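Local coordinates for protein predicted protease of the collagenase family (Methanopyrus kandleri, PDB 5D88) that probably acts as a peptidase of family U32, built on a TIM barrel that binds a zinc ion, at residues D197-E203 against M228-V232; F202-F207 against N223-P227. All coordinates share one frame; numbering follows the deposited sequence.

Contact 1 of 2, residues D197-E203 against M228-V232; sequences DPVAFFE and MRERV
E203 OE1 takes three hydrogen bonds from two arginines. R229 reaches it end-on with NH1 and NH2, NH2 lying 2.9 Å from OE1. R231 NE approaches the same oxygen on its syn side, at 2.9 Å from E203 OE1. R231 NH2 meets the syn lone pair of E203 OE2 at 2.7 Å, a nearly straight bond of 165°. Carboxylate and guanidinium are almost coplanar here, 28° apart. R229 also grips D197 side-on: NE and NH2 both donate to D197 OD1, with NH2 at 2.9 Å from OD1. Those two planes stand 71° apart, and NE takes the syn lone pair while NH2 comes from above the carboxylate. R229 is bent at chi2, and its guanidinium lies between the D197 and E203 carboxylates. R231 CG lies over one face of the R229 guanidinium. D197 OD1 also accepts from V199 N, closing an Asx turn before helix 200-213, where V199 is the N-cap residue. D197 OD2 uses its anti lone pair for V232 N, 2.8 Å away. V199 CG1 packs on M228 SD. A leucine in place of R229 would probably leave D197 without its salt bridge and E203 with R231 as its remaining arginine in this contact. Four charged side chains thus tie the helix start to the segment leading into strand 233-234, two buried carboxylates matched by two partly exposed arginines.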
loop_
_atom_site.group_PDB
_atom_site.type_symbol
_atom_site.label_atom_id
_atom_site.label_comp_id
_atom_site.label_asym_id
_atom_site.label_seq_id
_atom_site.Cartn_x
_atom_site.Cartn_y
_atom_site.Cartn_z
ATOM N N ASP A 197 -1.396 10.807 4.192
ATOM C CA ASP A 197 -2.739 10.599 4.706
ATOM C C ASP A 197 -2.789 9.265 5.445
ATOM O O ASP A 197 -2.337 8.243 4.916
ATOM C CB ASP A 197 -3.740 10.626 3.531
ATOM C CG ASP A 197 -5.175 10.361 3.932
ATOM O OD1 ASP A 197 -5.523 9.206 4.220
ATOM O OD2 ASP A 197 -5.983 11.315 3.901
ATOM N N PRO A 198 -3.372 9.214 6.629
ATOM C CA PRO A 198 -3.239 7.987 7.437
ATOM C C PRO A 198 -3.816 6.710 6.810
ATOM O O PRO A 198 -3.316 5.619 7.093
ATOM C CB PRO A 198 -3.977 8.353 8.728
ATOM C CG PRO A 198 -4.954 9.466 8.313
ATOM C CD PRO A 198 -4.136 10.269 7.330
ATOM N N VAL A 199 -4.857 6.785 5.986
ATOM C CA VAL A 199 -5.522 5.576 5.509
ATOM C C VAL A 199 -5.566 5.489 3.986
ATOM O O VAL A 199 -6.110 4.520 3.452
ATOM C CB VAL A 199 -6.933 5.426 6.113
ATOM C CG1 VAL A 199 -6.895 5.615 7.623
ATOM C CG2 VAL A 199 -7.874 6.355 5.517
ATOM N N ALA A 200 -4.949 6.436 3.266
ATOM C CA ALA A 200 -5.068 6.453 1.808
ATOM C C ALA A 200 -4.585 5.149 1.179
ATOM O O ALA A 200 -5.190 4.669 0.221
ATOM C CB ALA A 200 -4.306 7.646 1.231
ATOM N N PHE A 201 -3.461 4.608 1.664
ATOM C CA PHE A 201 -2.912 3.323 1.210
ATOM C C PHE A 201 -4.006 2.254 1.120
ATOM O O PHE A 201 -4.184 1.585 0.089
ATOM C CB PHE A 201 -1.798 3.033 2.236
ATOM C CG PHE A 201 -1.224 1.667 2.298
ATOM C CD1 PHE A 201 -1.172 0.802 1.247
ATOM C CD2 PHE A 201 -0.541 1.330 3.473
ATOM C CE1 PHE A 201 -0.539 -0.463 1.403
ATOM C CE2 PHE A 201 0.068 0.133 3.644
ATOM C CZ PHE A 201 0.084 -0.780 2.604
ATOM N N PHE A 202 -4.785 2.124 2.191
ATOM C CA PHE A 202 -5.780 1.075 2.281
ATOM C C PHE A 202 -6.985 1.391 1.405
ATOM O O PHE A 202 -7.557 0.494 0.777
ATOM C CB PHE A 202 -6.187 0.903 3.746
ATOM C CG PHE A 202 -5.014 0.597 4.640
ATOM C CD1 PHE A 202 -4.538 -0.702 4.739
ATOM C CD2 PHE A 202 -4.358 1.607 5.326
ATOM C CE1 PHE A 202 -3.448 -0.998 5.526
ATOM C CE2 PHE A 202 -3.244 1.327 6.119
ATOM C CZ PHE A 202 -2.789 0.022 6.220
ATOM N N GLU A 203 -7.379 2.664 1.363
ATOM C CA GLU A 203 -8.540 3.053 0.579
ATOM C C GLU A 203 -8.263 2.929 -0.912
ATOM O O GLU A 203 -9.137 2.502 -1.675
ATOM C CB GLU A 203 -8.964 4.464 0.951
ATOM C CG GLU A 203 -10.275 4.886 0.314
ATOM C CD GLU A 203 -10.761 6.225 0.808
ATOM O OE1 GLU A 203 -9.929 7.054 1.226
ATOM O OE2 GLU A 203 -11.986 6.450 0.767
ATOM N N MET A 228 -13.570 7.934 8.245
ATOM C CA MET A 228 -12.444 7.897 9.177
ATOM C C MET A 228 -11.705 9.219 9.322
ATOM O O MET A 228 -11.176 9.491 10.409
ATOM C CB MET A 228 -11.448 6.822 8.748
ATOM C CG MET A 228 -11.910 5.434 9.050
ATOM S SD MET A 228 -10.571 4.254 8.725
ATOM C CE MET A 228 -11.426 2.725 9.048
ATOM N N ARG A 229 -11.605 10.040 8.275
ATOM C CA ARG A 229 -10.801 11.252 8.405
ATOM C C ARG A 229 -11.124 12.225 7.283
ATOM O O ARG A 229 -11.838 11.901 6.332
ATOM C CB ARG A 229 -9.292 10.933 8.400
ATOM C CG ARG A 229 -8.650 10.800 7.015
ATOM C CD ARG A 229 -9.217 9.683 6.229
ATOM N NE ARG A 229 -8.421 9.377 5.027
ATOM C CZ ARG A 229 -8.868 8.675 3.985
ATOM N NH1 ARG A 229 -10.124 8.233 3.947
ATOM N NH2 ARG A 229 -8.074 8.433 2.968
ATOM N N GLU A 230 -10.555 13.424 7.414
ATOM C CA GLU A 230 -10.496 14.415 6.347
ATOM C C GLU A 230 -9.276 14.104 5.495
ATOM O O GLU A 230 -8.141 14.149 5.985
ATOM C CB GLU A 230 -10.406 15.835 6.922
ATOM C CG GLU A 230 -10.435 16.975 5.891
ATOM C CD GLU A 230 -11.791 17.125 5.174
ATOM O OE1 GLU A 230 -12.814 16.616 5.689
ATOM O OE2 GLU A 230 -11.831 17.756 4.090
ATOM N N ARG A 231 -9.508 13.744 4.239
ATOM C CA ARG A 231 -8.409 13.326 3.384
ATOM C C ARG A 231 -7.375 14.438 3.218
ATOM O O ARG A 231 -7.710 15.615 3.100
ATOM C CB ARG A 231 -8.955 12.884 2.025
ATOM C CG ARG A 231 -9.755 11.582 2.110
ATOM C CD ARG A 231 -9.995 10.944 0.747
ATOM N NE ARG A 231 -10.900 9.804 0.863
ATOM C CZ ARG A 231 -12.207 9.941 0.990
ATOM N NH1 ARG A 231 -12.733 11.156 0.965
ATOM N NH2 ARG A 231 -12.985 8.890 1.140
ATOM N N VAL A 232 -6.098 14.055 3.177
ATOM C CA VAL A 232 -5.011 15.038 3.079
ATOM C C VAL A 232 -4.773 15.286 1.595
ATOM O O VAL A 232 -3.902 14.662 0.958
ATOM C CB VAL A 232 -3.752 14.583 3.814
ATOM C CG1 VAL A 232 -2.693 15.697 3.817
ATOM C CG2 VAL A 232 -4.112 14.182 5.274
#

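Contact 2 of 2, residues F202-F207 against N223-P227. With ACT (acetate ion), chain C.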
loop_
_atom_site.group_PDB
_atom_site.type_symbol
_atom_site.label_atom_id
_atom_site.label_comp_id
_atom_site.label_asym_id
_atom_site.label_seq_id
_atom_site.Cartn_x
_atom_site.Cartn_y
_atom_site.Cartn_z
ATOM N N PHE A 202 -4.785 2.124 2.191
ATOM C CA PHE A 202 -5.780 1.075 2.281
ATOM C C PHE A 202 -6.985 1.391 1.405
ATOM O O PHE A 202 -7.557 0.494 0.777
ATOM C CB PHE A 202 -6.187 0.903 3.746
ATOM C CG PHE A 202 -5.014 0.597 4.640
ATOM C CD1 PHE A 202 -4.538 -0.702 4.739
ATOM C CD2 PHE A 202 -4.358 1.607 5.326
ATOM C CE1 PHE A 202 -3.448 -0.998 5.526
ATOM C CE2 PHE A 202 -3.244 1.327 6.119
ATOM C CZ PHE A 202 -2.789 0.022 6.220
ATOM N N GLU A 203 -7.379 2.664 1.363
ATOM C CA GLU A 203 -8.540 3.053 0.579
ATOM C C GLU A 203 -8.263 2.929 -0.912
ATOM O O GLU A 203 -9.137 2.502 -1.675
ATOM C CB GLU A 203 -8.964 4.464 0.951
ATOM C CG GLU A 203 -10.275 4.886 0.314
ATOM C CD GLU A 203 -10.761 6.225 0.808
ATOM O OE1 GLU A 203 -9.929 7.054 1.226
ATOM O OE2 GLU A 203 -11.986 6.450 0.767
ATOM N N ARG A 204 -7.046 3.264 -1.343
ATOM C CA ARG A 204 -6.688 3.088 -2.744
ATOM C C ARG A 204 -6.578 1.620 -3.125
ATOM O O ARG A 204 -6.932 1.254 -4.247
ATOM C CB ARG A 204 -5.387 3.810 -3.040
ATOM C CG ARG A 204 -5.504 5.302 -2.960
ATOM C CD ARG A 204 -4.223 5.834 -3.425
ATOM N NE ARG A 204 -4.202 7.271 -3.532
ATOM C CZ ARG A 204 -3.169 8.009 -3.160
ATOM N NH1 ARG A 204 -2.077 7.447 -2.633
ATOM N NH2 ARG A 204 -3.221 9.307 -3.327
ATOM N N ASN A 205 -6.126 0.761 -2.204
ATOM C CA ASN A 205 -6.184 -0.678 -2.453
ATOM C C ASN A 205 -7.625 -1.112 -2.689
ATOM O O ASN A 205 -7.907 -1.906 -3.595
ATOM C CB ASN A 205 -5.595 -1.454 -1.268
ATOM C CG ASN A 205 -4.063 -1.474 -1.237
ATOM O OD1 ASN A 205 -3.371 -1.154 -2.211
ATOM N ND2 ASN A 205 -3.532 -1.924 -0.100
ATOM N N LEU A 206 -8.548 -0.612 -1.864
ATOM C CA LEU A 206 -9.959 -0.958 -2.005
ATOM C C LEU A 206 -10.494 -0.534 -3.368
ATOM O O LEU A 206 -11.137 -1.322 -4.064
ATOM C CB LEU A 206 -10.777 -0.303 -0.892
ATOM C CG LEU A 206 -12.291 -0.574 -0.925
ATOM C CD1 LEU A 206 -12.608 -2.037 -0.674
ATOM C CD2 LEU A 206 -12.999 0.357 0.086
ATOM N N PHE A 207 -10.271 0.721 -3.759
ATOM C CA PHE A 207 -10.801 1.147 -5.052
ATOM C C PHE A 207 -10.118 0.420 -6.217
ATOM O O PHE A 207 -10.734 0.225 -7.265
ATOM C CB PHE A 207 -10.672 2.659 -5.212
ATOM C CG PHE A 207 -11.807 3.422 -4.634
ATOM C CD1 PHE A 207 -11.941 3.542 -3.267
ATOM C CD2 PHE A 207 -12.759 3.998 -5.460
ATOM C CE1 PHE A 207 -12.994 4.258 -2.715
ATOM C CE2 PHE A 207 -13.832 4.729 -4.922
ATOM C CZ PHE A 207 -13.953 4.848 -3.544
ATOM N N ASN A 223 -18.037 2.082 1.999
ATOM C CA ASN A 223 -16.613 2.405 2.073
ATOM C C ASN A 223 -16.245 2.637 3.531
ATOM O O ASN A 223 -16.618 3.672 4.089
ATOM C CB ASN A 223 -16.277 3.639 1.245
ATOM C CG ASN A 223 -14.790 4.027 1.353
ATOM O OD1 ASN A 223 -14.021 3.392 2.066
ATOM N ND2 ASN A 223 -14.392 5.050 0.621
ATOM N N PRO A 224 -15.539 1.720 4.187
ATOM C CA PRO A 224 -15.285 1.887 5.625
ATOM C C PRO A 224 -14.295 2.988 5.944
ATOM O O PRO A 224 -14.221 3.421 7.105
ATOM C CB PRO A 224 -14.752 0.515 6.044
ATOM C CG PRO A 224 -14.140 -0.045 4.797
ATOM C CD PRO A 224 -14.956 0.478 3.654
ATOM N N TYR A 225 -13.526 3.430 4.961
ATOM C CA TYR A 225 -12.514 4.458 5.142
ATOM C C TYR A 225 -13.097 5.853 5.004
ATOM O O TYR A 225 -12.506 6.810 5.510
ATOM C CB TYR A 225 -11.371 4.229 4.123
ATOM C CG TYR A 225 -10.823 2.823 4.192
ATOM C CD1 TYR A 225 -10.207 2.348 5.341
ATOM C CD2 TYR A 225 -10.961 1.949 3.130
ATOM C CE1 TYR A 225 -9.755 1.032 5.429
ATOM C CE2 TYR A 225 -10.500 0.637 3.226
ATOM C CZ TYR A 225 -9.909 0.196 4.379
ATOM O OH TYR A 225 -9.456 -1.102 4.466
ATOM N N GLU A 226 -14.273 5.985 4.383
ATOM C CA GLU A 226 -14.851 7.310 4.142
ATOM C C GLU A 226 -15.099 8.088 5.434
ATOM O O GLU A 226 -14.708 9.270 5.504
ATOM C CB GLU A 226 -16.120 7.120 3.298
ATOM C CG GLU A 226 -17.077 8.308 3.129
ATOM C CD GLU A 226 -16.565 9.458 2.267
ATOM O OE1 GLU A 226 -15.829 9.257 1.271
ATOM O OE2 GLU A 226 -16.965 10.601 2.595
ATOM N N PRO A 227 -15.708 7.522 6.477
ATOM C CA PRO A 227 -15.944 8.298 7.709
ATOM C C PRO A 227 -14.720 8.501 8.596
ATOM O O PRO A 227 -14.830 9.187 9.625
ATOM C CB PRO A 227 -16.992 7.465 8.447
ATOM C CG PRO A 227 -16.920 6.116 7.873
ATOM C CD PRO A 227 -16.343 6.199 6.513
HETATM C C ACT C . -6.165 10.582 -5.115
HETATM O O ACT C . -5.017 11.028 -4.874
HETATM O OXT ACT C . -6.301 9.338 -5.050
HETATM C CH3 ACT C . -7.318 11.494 -5.432
HETATM O O HOH W 1 -8.199 -1.990 1.936
#
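The Y225 ring lies with one face against the backbone of helix 200-213. E203 N sits over that face, 4.0 Å above the ring plane and toward the rim. F202 CB makes an off-centre CH-pi contact with the same ring, 4.2 Å from its centroid. L206 CD2 comes to the ring edge, 4.0 Å from Y225 CD2. On the opposite face P224 CG covers the rim. The L206 chain leaves its helix with CG anti to N (chi1 179°), which carries CD2 across to P224 CD and N223 OD1 as well. Residues N223 to E226 form a type I beta turn. Within it N223 OD1 accepts from Y225 N, an Asx turn. The N223 and E203 side chains cross at about a right angle, with amide and carboxylate planes 61° apart. N223 ND2 donates to the anti lone pair of E203 OE2, 2.8 Å away. The same ND2 meets the edge of the F207 ring, 3.7 Å from F207 CE1. A water bridges F202 O and Y225 OH, donating to both, and Y225 OH also bonds D122 of the second subunit. On another side of the helix, R204 NH2 donates to O of an acetate ion, probably from the crystallisation liquor, at 2.9 Å; H141, I193 and L56 also bind it.

The centres of contacts 1 and 2 are about 8 Å apart, and the two share F202 and E203. Along the chain, 202-207 and 223-227 meet within the span bounded by 197-203 and 228-232. E203 serves both: its carboxylate faces two arginines in contact 1 and an asparagine in contact 2. A salt bridge from R231 NH2 to E226 OE1, 2.9 Å long, joins them directly. Both contacts fasten the loop after helix 200-213 to that helix, and both touch the second subunit. The zinc ligand H209 is on the same helix. The side chain of L206 is about 8 Å from the zinc ion, and that of E203 about 12 Å.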